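Local structure of pyrrolidone-carboxylate peptidase (Deinococcus radiodurans R1, 5Z48) at residues B[146-149]-B[150-154]; B[194-197]-B[198-201]. The protein probably removes N-terminal pyroglutamyl (5-oxoprolyl) groups from peptides, as a thiol peptidase of the C15 family that works as a homotetramer. All blocks are in the same frame, centred on the assembly; numbering follows the deposited sequence.

Overall arrangement
Both contacts lie within single helices and are local, so neither closes a loop; they follow one another along the chain without nesting or crossing. The chain first lays down the parallel strands 5-11, 38-45 and 67-73 with their helices, and then reaches contact 1 (146-154) in the first two-thirds of helix 145-159, which begins at the pyroglutamate site and packs on helix 49-63 and strand 167-172. After that strand and the helix 176-180, contact 2 (194-201) forms the first turns of helix 194-211, against helix 21-29 and a second subunit. The two contacts are about 22 Å apart, centre to centre, on opposite sides of the chain's centre.

Contact 1 of 2, residues B[146-149]-B[150-154]; sequences CNFV and LYHAL. With PCA (pyroglutamic acid), chain I.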
ATOM      1  N   CYS B 146      18.404  -2.937  13.121  1.00 10.14           N
ATOM      2  CA  CYS B 146      17.472  -3.107  14.243  1.00 10.62           C
ATOM      3  C   CYS B 146      17.291  -4.579  14.589  1.00 10.16           C
ATOM      4  O   CYS B 146      17.367  -4.973  15.750  1.00 11.91           O
ATOM      5  CB  CYS B 146      16.109  -2.490  13.905  1.00 10.25           C
ATOM      6  SG  CYS B 146      16.196  -0.650  13.783  1.00 16.62           S
ATOM      7  N   ASN B 147      17.041  -5.416  13.585  1.00 10.49           N
ATOM      8  CA  ASN B 147      16.989  -6.842  13.869  1.00 10.76           C
ATOM      9  C   ASN B 147      18.282  -7.342  14.491  1.00 12.10           C
ATOM     10  O   ASN B 147      18.260  -8.154  15.434  1.00 11.04           O
ATOM     11  CB  ASN B 147      16.737  -7.594  12.573  1.00 11.00           C
ATOM     12  CG  ASN B 147      16.781  -9.103  12.780  1.00 11.06           C
ATOM     13  OD1 ASN B 147      15.794  -9.683  13.277  1.00 11.32           O
ATOM     14  ND2 ASN B 147      17.894  -9.727  12.433  1.00 12.25           N
ATOM     15  N   PHE B 148      19.426  -6.891  13.962  1.00 12.33           N
ATOM     16  CA  PHE B 148      20.720  -7.325  14.488  1.00 11.51           C
ATOM     17  C   PHE B 148      20.814  -7.062  15.986  1.00 10.91           C
ATOM     18  O   PHE B 148      21.239  -7.955  16.731  1.00 11.31           O
ATOM     19  CB  PHE B 148      21.859  -6.644  13.729  1.00 11.92           C
ATOM     20  CG  PHE B 148      23.208  -6.868  14.346  1.00 15.48           C
ATOM     21  CD1 PHE B 148      23.686  -6.004  15.347  1.00 19.16           C
ATOM     22  CD2 PHE B 148      23.950  -7.973  13.976  1.00 17.38           C
ATOM     23  CE1 PHE B 148      24.921  -6.236  15.949  1.00 19.31           C
ATOM     24  CE2 PHE B 148      25.205  -8.205  14.574  1.00 21.13           C
ATOM     25  CZ  PHE B 148      25.662  -7.338  15.566  1.00 21.27           C
ATOM     26  N   VAL B 149      20.426  -5.855  16.455  1.00 11.05           N
ATOM     27  CA  VAL B 149      20.637  -5.568  17.880  1.00 10.81           C
ATOM     28  C   VAL B 149      19.627  -6.317  18.740  1.00 10.74           C
ATOM     29  O   VAL B 149      19.935  -6.674  19.895  1.00 10.71           O
ATOM     30  CB  VAL B 149      20.655  -4.055  18.196  1.00  9.34           C
ATOM     31  CG1 VAL B 149      21.859  -3.337  17.554  1.00  9.68           C
ATOM     32  CG2 VAL B 149      19.332  -3.336  17.846  1.00  9.67           C
ATOM     33  N   LEU B 150      18.450  -6.629  18.187  1.00 10.92           N
ATOM     34  CA  LEU B 150      17.461  -7.411  18.917  1.00  8.30           C
ATOM     35  C   LEU B 150      17.993  -8.809  19.162  1.00 11.33           C
ATOM     36  O   LEU B 150      18.031  -9.280  20.304  1.00 11.40           O
ATOM     37  CB  LEU B 150      16.144  -7.457  18.127  1.00  9.27           C
ATOM     38  CG  LEU B 150      15.046  -8.312  18.746  1.00  8.31           C
ATOM     39  CD1 LEU B 150      14.708  -7.861  20.188  1.00 11.20           C
ATOM     40  CD2 LEU B 150      13.803  -8.343  17.871  1.00  9.61           C
ATOM     41  N   TYR B 151      18.473  -9.466  18.091  1.00  9.22           N
ATOM     42  CA  TYR B 151      19.096 -10.778  18.241  1.00  9.14           C
ATOM     43  C   TYR B 151      20.302 -10.691  19.169  1.00 11.73           C
ATOM     44  O   TYR B 151      20.482 -11.542  20.057  1.00 11.16           O
ATOM     45  CB  TYR B 151      19.490 -11.325  16.858  1.00  8.88           C
ATOM     46  CG  TYR B 151      20.091 -12.704  16.907  1.00 10.51           C
ATOM     47  CD1 TYR B 151      21.437 -12.905  17.222  1.00 11.94           C
ATOM     48  CD2 TYR B 151      19.314 -13.832  16.633  1.00 10.23           C
ATOM     49  CE1 TYR B 151      21.984 -14.183  17.307  1.00 11.26           C
ATOM     50  CE2 TYR B 151      19.843 -15.122  16.678  1.00 13.04           C
ATOM     51  CZ  TYR B 151      21.181 -15.300  17.028  1.00 12.06           C
ATOM     52  OH  TYR B 151      21.727 -16.565  17.106  1.00 14.39           O
ATOM     53  N   HIS B 152      21.167  -9.698  18.946  1.00 10.74           N
ATOM     54  CA  HIS B 152      22.382  -9.561  19.755  1.00 11.90           C
ATOM     55  C   HIS B 152      22.056  -9.458  21.246  1.00 11.73           C
ATOM     56  O   HIS B 152      22.698 -10.124  22.082  1.00 12.61           O
ATOM     57  CB  HIS B 152      23.142  -8.329  19.282  1.00 13.75           C
ATOM     58  CG  HIS B 152      24.386  -8.063  20.045  1.00 14.19           C
ATOM     59  ND1 HIS B 152      25.625  -8.507  19.625  1.00 15.87           N
ATOM     60  CD2 HIS B 152      24.595  -7.393  21.203  1.00 15.41           C
ATOM     61  CE1 HIS B 152      26.544  -8.115  20.494  1.00 18.60           C
ATOM     62  NE2 HIS B 152      25.940  -7.460  21.472  1.00 15.97           N
ATOM     63  N   ALA B 153      21.085  -8.619  21.607  1.00 12.00           N
ATOM     64  CA  ALA B 153      20.781  -8.435  23.026  1.00 10.96           C
ATOM     65  C   ALA B 153      20.185  -9.704  23.630  1.00 12.30           C
ATOM     66  O   ALA B 153      20.553 -10.089  24.757  1.00 12.36           O
ATOM     67  CB  ALA B 153      19.825  -7.251  23.196  1.00 11.47           C
ATOM     68  N   LEU B 154      19.257 -10.361  22.924  1.00 11.24           N
ATOM     69  CA  LEU B 154      18.639 -11.561  23.486  1.00 11.46           C
ATOM     70  C   LEU B 154      19.674 -12.661  23.678  1.00 12.15           C
ATOM     71  O   LEU B 154      19.670 -13.359  24.697  1.00 13.20           O
ATOM     72  CB  LEU B 154      17.476 -12.007  22.586  1.00 10.84           C
ATOM     73  CG  LEU B 154      16.265 -11.086  22.633  1.00  9.34           C
ATOM     74  CD1 LEU B 154      15.322 -11.379  21.439  1.00 10.06           C
ATOM     75  CD2 LEU B 154      15.487 -11.268  23.957  1.00 11.30           C
TER
HETATM   76  N   PCA I 302      15.897   1.591  11.489  1.00 12.52           N
HETATM   77  CA  PCA I 302      16.749   0.667  10.747  1.00 16.03           C
HETATM   78  CB  PCA I 302      18.184   0.832  11.275  1.00 15.03           C
HETATM   79  CG  PCA I 302      18.192   2.008  12.253  1.00 13.13           C
HETATM   80  CD  PCA I 302      16.732   2.364  12.368  1.00 10.05           C
HETATM   81  OE  PCA I 302      16.335   3.246  13.138  1.00 12.15           O
HETATM   82  C   PCA I 302      16.187  -0.765  10.844  1.00 17.95           C
HETATM   83  O   PCA I 302      16.904  -1.770  10.839  1.00 14.84           O
HETATM   84  OXT PCA I 302      14.944  -0.950  10.975  1.00 21.19           O
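Four successive i to i+4 backbone hydrogen bonds join residues 146-149 to 150-153, the opening turns of the alpha-helix that carries the probable nucleophile C146 of this C15 peptidase. L150 N donates to C146 O, Y151 N to N147 O, H152 N to F148 O and A153 N to V149 O. Of these, Y151 N lies 3.0 Å from N147 O and A153 N lies 2.8 Å from V149 O. The N-H of C146, in the first turn, donates to the carboxylate O of the bound pyroglutamate, 3.0 Å from C146 N. This places the ligand's carboxylate at the start of the helix, where the helix dipole would probably favour a negative charge. H171, the probable catalytic histidine, lies beside the C146 side chain.

Along one side of the helix F148 and H152, one turn apart, form a slipped aromatic pair. The planes are near parallel (28°) but slid past each other, with centroids 5.8 Å apart, so there is little overlap. The helical backbone sets H152 CB 3.2 Å from F148 O. With CG anti to the backbone N (chi1 179°), the imidazole is carried outward, and its NE2 hydrogen-bonds T57 OG1 on helix 49-63. On other sides N147 ND2 bonds V87 O on strand 80-90, and Y151 OH bonds P112 O. The V149 side chain packs against F11, A52, L56 and F169. The closest approach of the F148 and H152 side chains is CZ to ND1, 4.2 Å.

Contact 2 of 2, residues B[194-197]-B[198-201]; sequences QSEI and TRAV
Q194 grips T198 twice across the first turn of helix 194-211: T198 N donates to Q194 O at 2.8 Å, and T198 OG1 accepts a 175° bond from Q194 NE2 at 3.1 Å. The bend of the glutamine chain at chi2 (66°) folds the amide back over the turn; the T198 oxygen lies in the amide plane. E28 on helix 21-29 also bonds T198 OG1, and Q194 reaches N175 and P21. With an alanine here the amide is gone, and T198 OG1 would probably keep E28 but lose its donor from the preceding turn, while N175 ND2 and P21 O would probably lose their partner.

I197 receives V201 N at its O, 3.0 Å away, and packs its side chain against P21, N175 and L192. On another side of the helix E196 bends toward R199, whose NH2 meets the syn side of E196 OE1 at 2.9 Å, with the carboxylate and guanidinium planes 51° apart. E196 OE2 bonds Y191 of the second subunit, and R199 NH1 bonds A131 O. The carboxylate is thus shared between an intrahelical salt bridge and the subunit interface, its charge probably stabilised by R199.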
ATOM      1  N   GLN B 194       6.468  13.851  16.538  1.00 12.09           N
ATOM      2  CA  GLN B 194       7.419  13.260  17.472  1.00 10.57           C
ATOM      3  C   GLN B 194       6.812  13.081  18.868  1.00 11.52           C
ATOM      4  O   GLN B 194       7.118  12.103  19.558  1.00 11.97           O
ATOM      5  CB  GLN B 194       8.704  14.102  17.543  1.00 11.45           C
ATOM      6  CG  GLN B 194       9.727  13.496  18.502  1.00 13.86           C
ATOM      7  CD  GLN B 194      10.238  12.157  17.984  1.00 12.68           C
ATOM      8  OE1 GLN B 194      10.610  12.049  16.820  1.00 12.78           O
ATOM      9  NE2 GLN B 194      10.256  11.135  18.856  1.00 11.07           N
ATOM     10  N   SER B 195       5.955  14.019  19.308  1.00 13.03           N
ATOM     11  CA  SER B 195       5.409  13.889  20.663  1.00 12.76           C
ATOM     12  C   SER B 195       4.543  12.644  20.817  1.00 13.76           C
ATOM     13  O   SER B 195       4.512  12.053  21.896  1.00 13.67           O
ATOM     14  CB  SER B 195       4.602  15.121  21.047  1.00 16.18           C
ATOM     15  OG  SER B 195       3.565  15.440  20.119  1.00 16.56           O
ATOM     16  N   GLU B 196       3.853  12.227  19.759  1.00 12.55           N
ATOM     17  CA  GLU B 196       3.098  10.968  19.807  1.00  9.72           C
ATOM     18  C   GLU B 196       4.025   9.761  19.885  1.00 10.66           C
ATOM     19  O   GLU B 196       3.762   8.818  20.636  1.00 11.19           O
ATOM     20  CB  GLU B 196       2.189  10.915  18.576  1.00 12.52           C
ATOM     21  CG  GLU B 196       1.438   9.554  18.386  1.00 12.13           C
ATOM     22  CD  GLU B 196       0.228   9.379  19.283  1.00 14.58           C
ATOM     23  OE1 GLU B 196       0.024  10.200  20.228  1.00 14.21           O
ATOM     24  OE2 GLU B 196      -0.614   8.467  19.012  1.00 13.41           O
ATOM     25  N   ILE B 197       5.107   9.766  19.098  1.00 10.45           N
ATOM     26  CA  ILE B 197       6.090   8.674  19.123  1.00  9.23           C
ATOM     27  C   ILE B 197       6.721   8.562  20.500  1.00 10.60           C
ATOM     28  O   ILE B 197       6.796   7.468  21.082  1.00 11.76           O
ATOM     29  CB  ILE B 197       7.147   8.892  18.027  1.00 10.80           C
ATOM     30  CG1 ILE B 197       6.493   8.788  16.646  1.00 12.37           C
ATOM     31  CG2 ILE B 197       8.282   7.869  18.155  1.00 12.03           C
ATOM     32  CD1 ILE B 197       7.413   9.253  15.477  1.00 13.01           C
ATOM     33  N   THR B 198       7.222   9.682  21.030  1.00 10.01           N
ATOM     34  CA  THR B 198       7.834   9.642  22.361  1.00 11.48           C
ATOM     35  C   THR B 198       6.851   9.123  23.408  1.00 10.62           C
ATOM     36  O   THR B 198       7.237   8.338  24.290  1.00 10.75           O
ATOM     37  CB  THR B 198       8.349  11.044  22.734  1.00 11.52           C
ATOM     38  OG1 THR B 198       9.380  11.407  21.813  1.00 12.71           O
ATOM     39  CG2 THR B 198       8.929  11.108  24.157  1.00 11.85           C
ATOM     40  N   ARG B 199       5.612   9.594  23.372  1.00 11.38           N
ATOM     41  CA  ARG B 199       4.606   9.111  24.310  1.00 10.86           C
ATOM     42  C   ARG B 199       4.398   7.608  24.167  1.00 10.90           C
ATOM     43  O   ARG B 199       4.239   6.903  25.174  1.00 12.43           O
ATOM     44  CB  ARG B 199       3.292   9.856  24.098  1.00 11.45           C
ATOM     45  CG  ARG B 199       2.290   9.569  25.224  1.00 13.30           C
ATOM     46  CD  ARG B 199       1.088  10.485  25.123  1.00 17.17           C
ATOM     47  NE  ARG B 199       0.334  10.317  23.868  1.00 18.12           N
ATOM     48  CZ  ARG B 199      -0.776   9.570  23.753  1.00 19.73           C
ATOM     49  NH1 ARG B 199      -1.292   8.926  24.806  1.00 16.24           N
ATOM     50  NH2 ARG B 199      -1.423   9.495  22.589  1.00 19.66           N
ATOM     51  N   ALA B 200       4.411   7.081  22.929  1.00 10.57           N
ATOM     52  CA  ALA B 200       4.256   5.636  22.741  1.00  8.59           C
ATOM     53  C   ALA B 200       5.403   4.875  23.382  1.00 11.03           C
ATOM     54  O   ALA B 200       5.202   3.816  23.992  1.00 12.48           O
ATOM     55  CB  ALA B 200       4.155   5.303  21.235  1.00 10.55           C
ATOM     56  N   VAL B 201       6.625   5.380  23.230  1.00 11.35           N
ATOM     57  CA  VAL B 201       7.778   4.715  23.847  1.00 10.08           C
ATOM     58  C   VAL B 201       7.657   4.767  25.368  1.00 10.39           C
ATOM     59  O   VAL B 201       7.928   3.769  26.060  1.00  9.94           O
ATOM     60  CB  VAL B 201       9.084   5.357  23.336  1.00  9.25           C
ATOM     61  CG1 VAL B 201      10.315   4.748  24.007  1.00  9.81           C
ATOM     62  CG2 VAL B 201       9.167   5.156  21.820  1.00  9.50           C
TER